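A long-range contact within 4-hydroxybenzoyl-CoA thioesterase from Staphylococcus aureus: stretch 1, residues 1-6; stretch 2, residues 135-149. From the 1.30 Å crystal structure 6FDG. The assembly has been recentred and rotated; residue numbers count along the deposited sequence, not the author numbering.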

# COMPACT_ATOMS: atom_id res chain seq x y z
N MET A 1 22.35 23.81 5.84
CA MET A 1 21.62 23.02 6.81
C MET A 1 22.36 21.71 7.12
O MET A 1 23.25 21.25 6.36
CB MET A 1 20.26 22.64 6.28
CG MET A 1 19.30 23.66 5.74
SD MET A 1 18.92 24.84 7.02
CE MET A 1 18.04 26.08 6.10
N ILE A 2 22.06 21.15 8.29
CA ILE A 2 22.42 19.83 8.69
C ILE A 2 21.48 18.85 7.99
O ILE A 2 20.23 19.01 8.14
CB ILE A 2 22.31 19.66 10.21
CG1 ILE A 2 23.24 20.60 11.05
CG2 ILE A 2 22.49 18.22 10.60
CD1 ILE A 2 24.42 21.08 10.41
N TYR A 3 21.94 17.91 7.23
CA TYR A 3 21.07 17.04 6.46
C TYR A 3 21.53 15.66 6.37
O TYR A 3 22.74 15.37 6.61
CB TYR A 3 20.87 17.59 5.07
CG TYR A 3 22.14 17.58 4.12
CD1 TYR A 3 22.44 16.53 3.35
CD2 TYR A 3 23.05 18.65 4.16
CE1 TYR A 3 23.64 16.47 2.51
CE2 TYR A 3 24.23 18.63 3.38
CZ TYR A 3 24.48 17.52 2.64
OH TYR A 3 25.61 17.43 1.77
N SER A 4 20.69 14.66 6.10
CA SER A 4 21.01 13.31 5.81
C SER A 4 20.73 13.03 4.30
O SER A 4 19.94 13.74 3.67
CB SER A 4 20.27 12.31 6.70
OG SER A 4 18.88 12.51 6.52
N ILE A 5 21.39 11.97 3.78
CA ILE A 5 21.07 11.40 2.48
C ILE A 5 20.74 9.99 2.64
O ILE A 5 21.48 9.19 3.26
CB ILE A 5 22.30 11.51 1.47
CG1 ILE A 5 22.65 12.95 1.28
CG2 ILE A 5 21.95 10.74 0.15
CD1 ILE A 5 21.74 13.76 0.48
N THR A 6 19.53 9.59 2.15
CA THR A 6 19.08 8.25 2.20
C THR A 6 18.90 7.69 0.82
O THR A 6 18.17 8.29 -0.01
CB THR A 6 17.71 8.20 2.92
OG1 THR A 6 17.76 8.88 4.17
CG2 THR A 6 17.21 6.78 3.12
N LYS A 135 20.37 22.10 19.22
CA LYS A 135 21.74 22.37 18.71
C LYS A 135 21.71 22.47 17.18
O LYS A 135 22.22 23.41 16.61
CB LYS A 135 22.69 21.31 19.12
CG LYS A 135 24.12 21.35 18.53
CD LYS A 135 25.01 20.23 19.10
CE LYS A 135 26.45 20.28 18.56
NZ LYS A 135 27.00 21.68 18.67
N VAL A 136 21.03 21.47 16.54
CA VAL A 136 20.89 21.52 15.07
C VAL A 136 20.23 22.73 14.62
O VAL A 136 20.60 23.34 13.62
CB VAL A 136 20.23 20.16 14.57
CG1 VAL A 136 19.84 20.33 13.12
CG2 VAL A 136 21.17 19.01 14.74
N GLN A 137 19.13 23.15 15.26
CA GLN A 137 18.42 24.30 14.86
C GLN A 137 19.33 25.60 14.86
O GLN A 137 19.29 26.43 13.94
CB GLN A 137 17.14 24.63 15.74
CG GLN A 137 16.36 25.84 15.33
CD GLN A 137 15.81 25.66 13.96
OE1 GLN A 137 14.93 24.81 13.75
NE2 GLN A 137 16.32 26.37 12.99
N ALA A 138 20.11 25.69 15.91
CA ALA A 138 21.05 26.84 16.01
C ALA A 138 22.08 26.79 14.89
O ALA A 138 22.38 27.83 14.24
CB ALA A 138 21.70 26.80 17.39
N LEU A 139 22.60 25.59 14.60
CA LEU A 139 23.60 25.44 13.49
C LEU A 139 22.97 25.81 12.15
O LEU A 139 23.54 26.46 11.27
CB LEU A 139 24.18 24.07 13.48
CG LEU A 139 25.04 23.67 14.66
CD1 LEU A 139 25.40 22.21 14.68
CD2 LEU A 139 26.31 24.62 14.74
N ASN A 140 21.71 25.32 11.94
CA ASN A 140 20.97 25.63 10.72
C ASN A 140 20.78 27.14 10.61
O ASN A 140 21.01 27.73 9.52
CB ASN A 140 19.57 24.91 10.68
CG ASN A 140 19.69 23.49 10.39
OD1 ASN A 140 20.71 23.00 9.95
ND2 ASN A 140 18.66 22.72 10.69
N ASN A 141 20.44 27.84 11.69
CA ASN A 141 20.26 29.32 11.65
C ASN A 141 21.55 30.04 11.33
O ASN A 141 21.44 31.11 10.71
CB ASN A 141 19.76 29.79 13.00
CG ASN A 141 18.32 29.38 13.27
OD1 ASN A 141 17.59 29.05 12.34
ND2 ASN A 141 17.92 29.40 14.56
N GLU A 142 22.66 29.43 11.70
CA GLU A 142 24.06 30.00 11.36
C GLU A 142 24.52 29.65 9.97
O GLU A 142 25.55 30.13 9.56
CB GLU A 142 25.06 29.48 12.37
CG GLU A 142 24.74 29.95 13.77
CD GLU A 142 25.44 29.25 14.89
OE1 GLU A 142 26.36 28.43 14.67
OE2 GLU A 142 24.99 29.48 16.04
N GLY A 143 23.79 28.82 9.24
CA GLY A 143 24.09 28.46 7.89
C GLY A 143 25.12 27.42 7.76
O GLY A 143 25.64 27.22 6.63
N LYS A 144 25.37 26.63 8.78
CA LYS A 144 26.19 25.45 8.67
C LYS A 144 25.65 24.43 7.68
O LYS A 144 24.40 24.29 7.58
CB LYS A 144 26.35 24.70 9.99
CG LYS A 144 27.49 25.03 10.91
CD LYS A 144 27.32 26.40 11.41
CE LYS A 144 28.57 26.78 12.22
NZ LYS A 144 28.28 28.12 12.77
N ILE A 145 26.51 23.79 6.89
CA ILE A 145 26.19 22.82 5.90
C ILE A 145 26.94 21.57 6.25
O ILE A 145 28.23 21.46 6.14
CB ILE A 145 26.52 23.24 4.43
CG1 ILE A 145 25.80 24.55 4.17
CG2 ILE A 145 26.18 22.08 3.49
CD1 ILE A 145 26.12 25.26 2.86
N VAL A 146 26.33 20.50 6.72
CA VAL A 146 26.95 19.27 7.11
C VAL A 146 26.11 18.04 6.73
O VAL A 146 24.85 18.09 7.12
CB VAL A 146 27.14 19.26 8.70
CG1 VAL A 146 27.78 17.98 9.19
CG2 VAL A 146 27.88 20.51 9.15
N GLU A 147 26.60 16.98 6.17
CA GLU A 147 25.89 15.74 6.04
C GLU A 147 26.13 14.91 7.20
O GLU A 147 27.34 14.48 7.45
CB GLU A 147 26.24 14.96 4.80
CG GLU A 147 25.41 13.72 4.49
CD GLU A 147 25.89 12.63 3.52
OE1 GLU A 147 26.91 12.81 2.89
OE2 GLU A 147 25.36 11.47 3.43
N ILE A 148 25.13 14.55 8.00
CA ILE A 148 25.31 13.60 9.08
C ILE A 148 25.29 12.24 8.58
O ILE A 148 24.60 11.87 7.61
CB ILE A 148 24.26 13.82 10.21
CG1 ILE A 148 22.80 13.69 9.66
CG2 ILE A 148 24.52 15.18 10.86
CD1 ILE A 148 21.75 13.70 10.78
N MET A 149 26.09 11.37 9.20
CA MET A 149 26.17 9.96 8.85
C MET A 149 26.69 9.13 9.98
O MET A 149 27.21 9.65 10.95
CB MET A 149 26.95 9.73 7.62
CG MET A 149 28.29 10.21 7.84
SD MET A 149 29.44 9.99 6.38
CE MET A 149 29.36 11.64 5.74
O HOH W 1 18.45 19.72 10.05
O HOH W 2 26.08 15.07 0.38
O HOH W 3 23.61 10.74 5.30

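Strand 2-6, near the start of the chain, lies parallel to the strand at 146-147, while the helix that leads into that second strand packs across one face of the pair. Strand 2-6 and helix 135-141 run at 105° to each other, their axes 9.6 Å apart at closest approach. Between helix and strand the chain turns at Gly-143, whose positive phi, a conformation glycine adopts easily, belongs to a Schellman motif: Gly-143 N bonds back to Asn-140 O at 3.0 Å and Lys-144 N to Leu-139 O at 3.1 Å.

Met-1 begins the bonding. Its N donates to Lys-144 O at 2.7 Å, so the start of the chain is tied to the residue just after the turn. Its carbonyl then takes the first rung of the parallel ladder, Val-146 N to Met-1 O at 3.2 Å, with Ile-145 CA adding a CA-H...O contact to the same Met-1 O at 3.4 Å. The Met-1 CA-to-CB bond points away overall, yet SD lies 3.7 Å from Asn-140 CG.

Ile-2 is the hub. In a parallel ladder its own N and O point away from Val-146, the residue it pairs with, and here Asn-140 serves both. Ile-2 N donates to Asn-140 OD1 at 2.8 Å and a nearly straight 169°; Ile-2 O accepts from water 1 at 2.7 Å, and that water accepts from Asn-140 ND2 at 3.1 Å. One amide side chain thus answers a backbone donor directly and a backbone acceptor through water. The Ile-2 side chain is buried on the face it shares with Val-146, beneath the helix. Its CB lies 3.9 Å from Val-136 CG1, its CD1 lies 3.7 Å from Val-146 CB and 4.3 Å from Leu-139 CB, and its CG2 meets Ile-148 CG2 at 3.7 Å. A single branched side chain therefore joins helix to strand, largely through apolar contacts.

Tyr-3 resumes the ladder and turns its side chain to the other face, with Glu-147. Tyr-3 N donates to Val-146 O at 2.9 Å, and Ile-148 N donates to Tyr-3 O at 2.9 Å, so the backbone of Tyr-3 brackets Glu-147. The ring takes chi1 near +60° and lies along the neighbouring strand: Glu-147 CB makes an off-centre CH-pi contact, 4.2 Å from the Tyr-3 ring centroid, while Ile-145 CG2 meets the ring edge 4.0 Å from Tyr-3 CE2. Water 2, 2.8 Å from Tyr-3 OH, donates a weak bond to Glu-147 OE1 at 3.5 Å.

Beyond this the contact thins. Ser-4 CB rests 4.1 Å from Ile-148 CG1. At Ile-5 water replaces direct pairing: water 3 accepts from Ile-5 N at 3.0 Å and lies 2.7 Å from Glu-147 OE2 and 2.8 Å from Ile-148 O. Thr-6 makes no contact with the second stretch.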